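Local coordinates for protein interferon (Danio rerio, PDB 3PIV) that probably acts as a secreted cytokine of the type I interferon family, binding a cell-surface receptor to switch on antiviral defence, at residues Ile13-Glu16 with Ser17-Leu21; Thr41-Asp44 with Lys45-Val48; Thr58-His61 with Ile62-Leu65; Leu86-Leu89 with His90-Ser93; Ser133-Ala136 with Trp137-Ile140. One frame throughout, in Å; residues are numbered along the deposited sequence.

Interaction 1: Ile13-Glu16 with Ser17-Leu21; sequences ITTE and SLNLL
The carbonyl oxygen of I13 is gripped by the backbone of S17, whose N lies 2.9 Å from I13 O with an N-H...O angle of 155°, and the serine hydroxyl comes to the same oxygen. S17 OG stands 2.8 Å from I13 O and 3.2 Å from T14 O; within reach of both carbonyls, the single hydroxyl proton can serve one or the other. The position follows from the first torsion: with chi1 at 70°, OG sits between the backbone N and the carbonyl carbon and folds back against the preceding turn of helix 10-23. A short polar side chain suits this buried place, because its hydroxyl is satisfied by the helix itself while S17 CB is left to pack on I88 and L89 of helix 79-101.

One residue further on, T14 and L18 lie alongside each other, pointing the same way, with T14 CG2 3.6 Å from L18 CD1. The threonine methyl is anti to the backbone N (OG1 chi1 -62°), which places it beside the leucine and leaves OG1 on the other branch to bond D152 of helix 134-158. L18 also lays its CG over T14 O at 3.2 Å, and its branched end packs against K145 and L148 of that last helix. Beyond these, T15 and E16 carry the regular i to i+4 ladder to N19 and L20.

The chemistry is that of an amphipathic helix in a four-helix cytokine: hydroxyls turn back on carbonyls or bond a neighbouring helix, so that they have partners within the interface.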
# COMPACT_ATOMS: atom_id res chain seq x y z
N ILE A 13 6.83 -1.45 -10.90
CA ILE A 13 6.71 -1.60 -9.45
C ILE A 13 5.49 -2.43 -9.16
O ILE A 13 5.51 -3.33 -8.31
CB ILE A 13 6.52 -0.23 -8.75
CG1 ILE A 13 7.76 0.65 -8.92
CG2 ILE A 13 6.22 -0.43 -7.28
CD1 ILE A 13 9.08 -0.11 -8.87
N THR A 14 4.41 -2.12 -9.87
CA THR A 14 3.15 -2.82 -9.72
C THR A 14 3.30 -4.31 -9.99
O THR A 14 2.89 -5.14 -9.19
CB THR A 14 2.08 -2.25 -10.66
OG1 THR A 14 1.83 -0.87 -10.33
CG2 THR A 14 0.80 -3.05 -10.54
N THR A 15 3.87 -4.64 -11.14
CA THR A 15 4.06 -6.03 -11.54
C THR A 15 4.96 -6.80 -10.57
O THR A 15 4.59 -7.87 -10.07
CB THR A 15 4.68 -6.10 -12.95
OG1 THR A 15 3.76 -5.57 -13.90
CG2 THR A 15 5.01 -7.53 -13.30
N GLU A 16 6.15 -6.28 -10.32
CA GLU A 16 7.09 -6.97 -9.44
C GLU A 16 6.51 -7.12 -8.03
O GLU A 16 6.59 -8.20 -7.43
CB GLU A 16 8.44 -6.27 -9.41
CG GLU A 16 9.12 -6.20 -10.77
CD GLU A 16 10.53 -5.60 -10.71
OE1 GLU A 16 10.84 -4.85 -9.76
OE2 GLU A 16 11.33 -5.89 -11.63
N SER A 17 5.89 -6.07 -7.50
CA SER A 17 5.37 -6.13 -6.12
C SER A 17 4.22 -7.12 -5.99
O SER A 17 4.16 -7.88 -5.02
CB SER A 17 4.97 -4.73 -5.60
OG SER A 17 3.82 -4.23 -6.25
N LEU A 18 3.32 -7.11 -6.97
CA LEU A 18 2.22 -8.08 -7.02
C LEU A 18 2.74 -9.49 -7.18
O LEU A 18 2.17 -10.44 -6.64
CB LEU A 18 1.24 -7.75 -8.16
CG LEU A 18 0.31 -6.56 -7.88
CD1 LEU A 18 -0.43 -6.13 -9.16
CD2 LEU A 18 -0.67 -6.90 -6.75
N ASN A 19 3.83 -9.63 -7.93
CA ASN A 19 4.52 -10.91 -7.99
C ASN A 19 5.03 -11.42 -6.65
O ASN A 19 4.86 -12.60 -6.33
CB ASN A 19 5.67 -10.85 -8.99
CG ASN A 19 5.43 -11.76 -10.16
OD1 ASN A 19 5.47 -12.98 -10.02
ND2 ASN A 19 5.16 -11.16 -11.33
N LEU A 20 5.64 -10.55 -5.87
CA LEU A 20 6.17 -10.97 -4.57
C LEU A 20 5.01 -11.27 -3.63
O LEU A 20 5.06 -12.24 -2.87
CB LEU A 20 7.06 -9.89 -3.96
CG LEU A 20 8.28 -9.53 -4.82
CD1 LEU A 20 8.83 -8.17 -4.44
CD2 LEU A 20 9.34 -10.60 -4.70
N LEU A 21 3.96 -10.46 -3.72
CA LEU A 21 2.79 -10.62 -2.88
C LEU A 21 2.10 -11.96 -3.18
O LEU A 21 1.61 -12.66 -2.28
CB LEU A 21 1.80 -9.46 -3.06
CG LEU A 21 0.74 -9.37 -1.97
CD1 LEU A 21 1.37 -8.86 -0.65
CD2 LEU A 21 -0.40 -8.47 -2.38

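Interaction 2: Thr41-Asp44 with Lys45-Val48; sequences TLMD and KSKV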
# COMPACT_ATOMS: atom_id res chain seq x y z
N THR A 41 -11.36 6.43 -5.65
CA THR A 41 -12.14 7.12 -6.68
C THR A 41 -11.80 8.61 -6.64
O THR A 41 -11.45 9.19 -7.67
CB THR A 41 -13.68 6.92 -6.49
OG1 THR A 41 -14.02 5.55 -6.76
CG2 THR A 41 -14.47 7.82 -7.42
N LEU A 42 -11.87 9.19 -5.44
CA LEU A 42 -11.47 10.58 -5.23
C LEU A 42 -10.04 10.85 -5.72
O LEU A 42 -9.80 11.83 -6.41
CB LEU A 42 -11.61 10.95 -3.75
CG LEU A 42 -10.96 12.23 -3.20
CD1 LEU A 42 -11.70 13.47 -3.66
CD2 LEU A 42 -10.91 12.19 -1.68
N MET A 43 -9.10 9.98 -5.37
CA MET A 43 -7.72 10.17 -5.78
C MET A 43 -7.56 10.04 -7.30
O MET A 43 -6.71 10.69 -7.93
CB MET A 43 -6.79 9.21 -5.03
CG MET A 43 -6.75 9.41 -3.51
SD MET A 43 -6.61 11.13 -2.95
CE MET A 43 -5.29 11.71 -4.03
N ASP A 44 -8.38 9.19 -7.90
CA ASP A 44 -8.33 9.00 -9.34
C ASP A 44 -8.46 10.35 -10.10
O ASP A 44 -7.87 10.52 -11.17
CB ASP A 44 -9.43 8.03 -9.80
CG ASP A 44 -9.10 6.57 -9.48
OD1 ASP A 44 -7.91 6.21 -9.41
OD2 ASP A 44 -10.05 5.78 -9.30
N LYS A 45 -9.22 11.29 -9.54
CA LYS A 45 -9.47 12.56 -10.23
C LYS A 45 -8.89 13.78 -9.51
O LYS A 45 -9.18 14.92 -9.87
CB LYS A 45 -10.96 12.75 -10.52
CG LYS A 45 -11.88 12.56 -9.32
CD LYS A 45 -13.33 12.38 -9.80
CE LYS A 45 -14.31 12.22 -8.64
NZ LYS A 45 -14.37 13.44 -7.78
N SER A 46 -8.06 13.53 -8.50
CA SER A 46 -7.36 14.59 -7.80
C SER A 46 -6.21 15.09 -8.66
O SER A 46 -5.83 14.42 -9.61
CB SER A 46 -6.80 14.08 -6.47
OG SER A 46 -7.85 13.71 -5.60
N LYS A 47 -5.66 16.25 -8.31
CA LYS A 47 -4.51 16.81 -9.02
C LYS A 47 -3.29 15.92 -8.83
O LYS A 47 -3.24 15.12 -7.90
CB LYS A 47 -4.20 18.22 -8.51
CG LYS A 47 -5.41 19.15 -8.59
CD LYS A 47 -5.05 20.57 -8.18
CE LYS A 47 -6.16 21.55 -8.58
NZ LYS A 47 -7.48 21.17 -8.00
N VAL A 48 -2.30 16.07 -9.71
CA VAL A 48 -1.13 15.21 -9.71
C VAL A 48 -0.32 15.30 -8.41
O VAL A 48 0.10 14.29 -7.87
CB VAL A 48 -0.23 15.44 -10.95
CG1 VAL A 48 -0.06 16.92 -11.19
CG2 VAL A 48 1.13 14.77 -10.77
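S46 tucks its side chain under the last turn of helix 37-44, where its CB and OG overlap the methyl end of M43. The turn lies at the C-terminal end of helix 37-44, in the link to helix 48-66 of this helical cytokine. The M43 chain is bent at chi2 and chi3 (-45° and -47°), which curls CE back to 3.6 Å from S46 OG. A flexible, unbranched thioether can make that bend, and the same side chain reaches Y112 and I154 on two other helices.

K45 takes the exposed side of the turn. Its CG, held between the backbone N and carbonyl carbon (chi1 51°), lies 3.7 Å from L42 O, and the long aliphatic chain runs on from there, as befits a lysine at the surface. The backbone is closed by K45 N to L42 O at 3.2 Å and by S46 N to M43 O, also at 3.2 Å. Both bonds span three residues, i to i+3, and so make a tighter turn than the i to i+4 bonds of an alpha helix. D44 OD2 forms a salt bridge with R150 of helix 134-158, so the end of the short helix is tied to the long one, and a carboxylate is well placed here to meet that arginine.

The oxygen of L42 thus accepts twice, and from opposite faces of its plane: K45 N comes from one face, while S46 OG, donating, approaches from the other at 2.8 Å from L42 O.

Interaction 3: Thr58-His61 with Ile62-Leu65; sequences TLDH and IIHL
I62 begins the second segment by setting its N 2.9 Å from T58 O, with an N-H...O angle of 165°. Its CG1 then lies over the same oxygen, and the terminal CD1 rests 4.3 Å from T58 CG2, a loose methyl contact suited to two branched residues one turn apart on a buried face.

I63 follows with N bonded to L59 O. Its CG1, on the branch anti to the carbonyl carbon (chi1 -68°), brings the chain back along the helix, so that CD1 comes 3.1 Å from L59 O and 4.0 Å from D60 OD1. D60 and I63 lie side by side, pointing the same way, but the carboxylate is spent elsewhere: D60 OD2 makes a salt bridge with K97 and OD1 a hydrogen bond with S93.

H64 carries its ring over the oxygen of D60: the C=O points its oxygen at one face of the imidazole, with D60 O 3.0 Å from H64 ND1 but not hydrogen-bonded to it. The backbone N of H64 holds that oxygen instead. L65 ends the walk with N 2.9 Å from H61 O, its CB 3.4 Å from the same H61 O.

Helix 48-66 thus sits centrally in the four-helix cytokine bundle. L59 and I62 face helix 79-101, T58 and L59 meet M151 of helix 134-158, and L65 reaches I140 of the same helix. H61, whose side chain comes about 3 Å from a bound nickel ion, meets the ring of F120 on helix 111-129 with the planes about 15° apart.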
# COMPACT_ATOMS: atom_id res chain seq x y z
N THR A 58 0.47 5.99 1.06
CA THR A 58 -0.01 4.62 0.99
C THR A 58 1.13 3.58 0.94
O THR A 58 1.08 2.55 1.63
CB THR A 58 -0.99 4.42 -0.19
OG1 THR A 58 -1.94 5.51 -0.21
CG2 THR A 58 -1.74 3.13 -0.02
N LEU A 59 2.15 3.85 0.13
CA LEU A 59 3.30 2.96 0.08
C LEU A 59 3.88 2.79 1.48
O LEU A 59 4.21 1.69 1.92
CB LEU A 59 4.38 3.51 -0.87
CG LEU A 59 4.13 3.39 -2.38
CD1 LEU A 59 5.13 4.26 -3.11
CD2 LEU A 59 4.23 1.94 -2.89
N ASP A 60 3.99 3.89 2.19
CA ASP A 60 4.65 3.84 3.48
C ASP A 60 3.79 3.08 4.48
O ASP A 60 4.32 2.36 5.33
CB ASP A 60 4.98 5.24 4.00
CG ASP A 60 6.19 5.86 3.30
OD1 ASP A 60 6.87 5.20 2.50
OD2 ASP A 60 6.46 7.05 3.55
N HIS A 61 2.47 3.19 4.34
CA HIS A 61 1.54 2.48 5.21
C HIS A 61 1.61 0.99 4.97
O HIS A 61 1.58 0.19 5.90
CB HIS A 61 0.10 2.97 5.01
CG HIS A 61 -0.23 4.20 5.80
ND1 HIS A 61 -0.78 5.33 5.23
CD2 HIS A 61 -0.05 4.49 7.11
CE1 HIS A 61 -0.94 6.26 6.17
NE2 HIS A 61 -0.48 5.77 7.31
N ILE A 62 1.67 0.60 3.70
CA ILE A 62 1.78 -0.81 3.36
C ILE A 62 3.10 -1.38 3.89
O ILE A 62 3.13 -2.45 4.47
CB ILE A 62 1.71 -1.03 1.83
CG1 ILE A 62 0.29 -0.73 1.32
CG2 ILE A 62 2.12 -2.45 1.48
CD1 ILE A 62 0.18 -0.67 -0.22
N ILE A 63 4.20 -0.64 3.70
CA ILE A 63 5.48 -1.10 4.21
C ILE A 63 5.37 -1.34 5.72
O ILE A 63 5.76 -2.38 6.23
CB ILE A 63 6.61 -0.09 3.92
CG1 ILE A 63 6.89 -0.05 2.41
CG2 ILE A 63 7.85 -0.45 4.71
CD1 ILE A 63 7.32 1.31 1.90
N HIS A 64 4.78 -0.38 6.41
CA HIS A 64 4.68 -0.45 7.86
C HIS A 64 3.82 -1.61 8.32
O HIS A 64 4.14 -2.29 9.31
CB HIS A 64 4.19 0.88 8.40
CG HIS A 64 5.16 2.00 8.17
ND1 HIS A 64 4.79 3.32 8.10
CD2 HIS A 64 6.51 1.97 7.98
CE1 HIS A 64 5.86 4.07 7.89
NE2 HIS A 64 6.91 3.28 7.81
N LEU A 65 2.73 -1.84 7.60
CA LEU A 65 1.80 -2.93 7.93
C LEU A 65 2.48 -4.28 7.79
O LEU A 65 2.28 -5.18 8.62
CB LEU A 65 0.57 -2.87 7.00
CG LEU A 65 -0.55 -3.89 7.22
CD1 LEU A 65 -1.07 -3.83 8.65
CD2 LEU A 65 -1.68 -3.67 6.23

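Interaction 4: Leu86-Leu89 with His90-Ser93; sequences LNIL and HRKS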
# COMPACT_ATOMS: atom_id res chain seq x y z
N LEU A 86 8.90 -5.34 0.91
CA LEU A 86 9.12 -4.11 1.64
C LEU A 86 10.09 -3.21 0.89
O LEU A 86 9.89 -2.00 0.80
CB LEU A 86 9.73 -4.40 3.01
CG LEU A 86 8.92 -5.22 4.00
CD1 LEU A 86 9.68 -5.31 5.36
CD2 LEU A 86 7.56 -4.57 4.17
N ASN A 87 11.14 -3.82 0.37
CA ASN A 87 12.23 -3.09 -0.27
C ASN A 87 11.83 -2.49 -1.60
O ASN A 87 12.14 -1.35 -1.90
CB ASN A 87 13.44 -4.01 -0.44
CG ASN A 87 14.24 -4.15 0.83
OD1 ASN A 87 14.23 -3.25 1.68
ND2 ASN A 87 14.95 -5.26 0.98
N ILE A 88 11.13 -3.27 -2.41
CA ILE A 88 10.69 -2.77 -3.70
C ILE A 88 9.83 -1.52 -3.47
O ILE A 88 10.03 -0.47 -4.09
CB ILE A 88 9.97 -3.87 -4.51
CG1 ILE A 88 10.24 -3.70 -6.01
CG2 ILE A 88 8.48 -3.89 -4.25
CD1 ILE A 88 9.33 -2.71 -6.68
N LEU A 89 8.89 -1.60 -2.54
CA LEU A 89 8.02 -0.46 -2.29
C LEU A 89 8.77 0.71 -1.62
O LEU A 89 8.40 1.87 -1.81
CB LEU A 89 6.80 -0.87 -1.46
CG LEU A 89 5.88 -1.96 -2.05
CD1 LEU A 89 4.71 -2.19 -1.10
CD2 LEU A 89 5.35 -1.57 -3.40
N HIS A 90 9.80 0.42 -0.83
CA HIS A 90 10.47 1.51 -0.12
C HIS A 90 11.29 2.34 -1.08
O HIS A 90 11.37 3.56 -0.96
CB HIS A 90 11.37 1.02 1.03
CG HIS A 90 12.26 2.11 1.57
ND1 HIS A 90 11.77 3.16 2.32
CD2 HIS A 90 13.59 2.33 1.44
CE1 HIS A 90 12.76 3.98 2.63
NE2 HIS A 90 13.88 3.49 2.11
N ARG A 91 11.92 1.67 -2.04
CA ARG A 91 12.71 2.37 -3.05
C ARG A 91 11.88 3.30 -3.94
O ARG A 91 12.28 4.42 -4.20
CB ARG A 91 13.47 1.37 -3.92
CG ARG A 91 14.45 0.50 -3.16
CD ARG A 91 15.00 -0.58 -4.07
NE ARG A 91 15.45 -1.74 -3.32
CZ ARG A 91 15.15 -3.00 -3.64
NH1 ARG A 91 14.40 -3.26 -4.72
NH2 ARG A 91 15.60 -4.00 -2.89
N LYS A 92 10.72 2.83 -4.41
CA LYS A 92 9.85 3.69 -5.21
C LYS A 92 9.36 4.83 -4.34
O LYS A 92 9.36 5.99 -4.76
CB LYS A 92 8.67 2.91 -5.76
CG LYS A 92 7.66 3.80 -6.50
CD LYS A 92 8.37 4.80 -7.41
CE LYS A 92 8.77 4.19 -8.74
NZ LYS A 92 7.57 3.86 -9.54
N SER A 93 8.97 4.51 -3.12
CA SER A 93 8.47 5.53 -2.23
C SER A 93 9.54 6.60 -1.98
O SER A 93 9.27 7.79 -2.06
CB SER A 93 8.00 4.92 -0.92
OG SER A 93 7.52 5.93 -0.06
O HOH W 1 15.02 -1.38 -0.66
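R91 folds back along helix 79-101 over N87, the residue one turn earlier, in an i to i+4 contact on the outward side of a helix of the cytokine bundle. From CB, 3.6 Å from N87 O, the chain passes CG, which lies closer, 3.2 Å from the same oxygen, because CG is anti to the carbonyl carbon and beside the backbone N (chi1 -61°). CD continues alongside N87 O, and NE donates weakly to a water, which in turn donates to N87 O. The chain is extended from CG to NE, so the guanidinium is carried over the start of the N87 side chain, with NH2 3.3 Å from N87 CB and NH1 near I88 CA. One face of the guanidinium is therefore set over N87 and the backbone N of I88, its plane 29° from that of the asparagine amide. A long, flexible arginine suits an exposed site where it can lie along its own helix, and its backbone N holds N87 O at 3.0 Å with an N-H...O angle of 166°.

Other faces of the helix turn inward, I88 toward helix 10-23 and L89 toward helix 48-66. K92 leads its aliphatic chain toward Y10 and I13, and its NZ makes a weak hydrogen bond to W6 O.

S93 closes the turn: its backbone N bonds L89 O at 3.0 Å, and its CB rests 3.2 Å from L89 O.

Interaction 5: Ser133-Ala136 with Trp137-Ile140; sequences SAEA and WEQI
W137 packs its CB and CD1 against S133 O, CD1 at 3.6 Å from that oxygen, while its own N bonds S133 O at 3.0 Å with an N-H...O angle of 171°. This is the tight side. The large indole runs away from the turn to bury itself against L127, M72 and V75, and NE1 is held by the carbonyl of H71. A136 beside it is small enough to sit against L127 and K130, and the tip of I140, CD1, lies 3.5 Å from A136 O.

The turn is the start of helix 134-158 in the cytokine bundle, with S133 as N-cap: S133 OG accepts from A136 N at 3.0 Å, a role for which a short hydroxyl is well suited.

The looser side belongs to E135, an exposed residue. Its chi1 (-121°) and chi2 (-33°) both depart from staggered values, perhaps at some cost, and bring the carboxylate back over the helix. There OE1 accepts at 3.2 Å from Q139 NE2, which also bonds the carbonyl of D30. The other oxygen, OE2, touches E138 CB at 3.6 Å. E138 sends its own carboxylate elsewhere, to R141 and W77, and Q139 OE1 is taken by T33 and the backbone N of E32.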
# COMPACT_ATOMS: atom_id res chain seq x y z
N SER A 133 -3.88 -14.15 13.27
CA SER A 133 -4.13 -15.48 12.76
C SER A 133 -3.75 -15.54 11.29
O SER A 133 -3.52 -14.51 10.67
CB SER A 133 -5.61 -15.82 12.92
OG SER A 133 -6.39 -15.00 12.08
N ALA A 134 -3.68 -16.74 10.73
CA ALA A 134 -3.40 -16.88 9.32
C ALA A 134 -4.47 -16.19 8.45
O ALA A 134 -4.13 -15.55 7.45
CB ALA A 134 -3.25 -18.35 8.93
N GLU A 135 -5.74 -16.29 8.83
CA GLU A 135 -6.79 -15.68 8.00
C GLU A 135 -6.87 -14.17 8.19
O GLU A 135 -7.26 -13.46 7.27
CB GLU A 135 -8.16 -16.32 8.22
CG GLU A 135 -8.81 -16.94 6.95
CD GLU A 135 -8.49 -16.20 5.62
OE1 GLU A 135 -8.77 -14.98 5.47
OE2 GLU A 135 -7.98 -16.88 4.69
N ALA A 136 -6.49 -13.67 9.36
CA ALA A 136 -6.36 -12.22 9.53
C ALA A 136 -5.25 -11.70 8.61
O ALA A 136 -5.45 -10.73 7.88
CB ALA A 136 -6.08 -11.84 10.97
N TRP A 137 -4.10 -12.37 8.62
CA TRP A 137 -3.00 -12.00 7.73
C TRP A 137 -3.41 -12.13 6.25
O TRP A 137 -3.06 -11.29 5.43
CB TRP A 137 -1.73 -12.80 8.02
CG TRP A 137 -0.84 -12.14 9.06
CD1 TRP A 137 -0.44 -12.66 10.26
CD2 TRP A 137 -0.26 -10.82 8.98
NE1 TRP A 137 0.36 -11.76 10.92
CE2 TRP A 137 0.49 -10.63 10.16
CE3 TRP A 137 -0.29 -9.80 8.03
CZ2 TRP A 137 1.19 -9.44 10.41
CZ3 TRP A 137 0.40 -8.62 8.28
CH2 TRP A 137 1.14 -8.46 9.46
N GLU A 138 -4.16 -13.17 5.91
CA GLU A 138 -4.57 -13.39 4.53
C GLU A 138 -5.56 -12.32 4.06
O GLU A 138 -5.56 -11.95 2.89
CB GLU A 138 -5.11 -14.80 4.34
CG GLU A 138 -4.05 -15.87 4.45
CD GLU A 138 -3.03 -15.81 3.31
OE1 GLU A 138 -3.27 -15.10 2.31
OE2 GLU A 138 -1.99 -16.50 3.41
N GLN A 139 -6.38 -11.82 4.97
CA GLN A 139 -7.22 -10.68 4.64
C GLN A 139 -6.34 -9.47 4.35
O GLN A 139 -6.52 -8.81 3.33
CB GLN A 139 -8.20 -10.35 5.75
CG GLN A 139 -9.35 -11.32 5.81
CD GLN A 139 -10.07 -11.40 4.48
OE1 GLN A 139 -10.73 -10.44 4.06
NE2 GLN A 139 -9.96 -12.54 3.80
N ILE A 140 -5.38 -9.19 5.23
CA ILE A 140 -4.48 -8.05 5.00
C ILE A 140 -3.78 -8.18 3.63
O ILE A 140 -3.74 -7.23 2.85
CB ILE A 140 -3.45 -7.87 6.15
CG1 ILE A 140 -4.03 -6.97 7.25
CG2 ILE A 140 -2.17 -7.24 5.63
CD1 ILE A 140 -5.45 -7.27 7.65

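In the fold
All five contacts are local, four within helices and interaction 2 at a helix end, but they differ in depth. Interaction 3 is the most central, about 5 Å from the centre of the chain, yet only partly buried; interaction 4 is buried. These two meet through L59, I62, L89 and the bond between D60 and S93. Interaction 1 also joins helix 79-101, where I13 and S17 meet I88 and L89. Interaction 5 touches interaction 3 through L65, against I140 and W137. Interaction 2 stands apart, a surface turn whose centre lies about 30 Å from that of interaction 5, across the chain's centre. The two ends differ in polarity: a serine hydroxyl accepts at the helix start in 133-140 but donates at the helix end in 41-48.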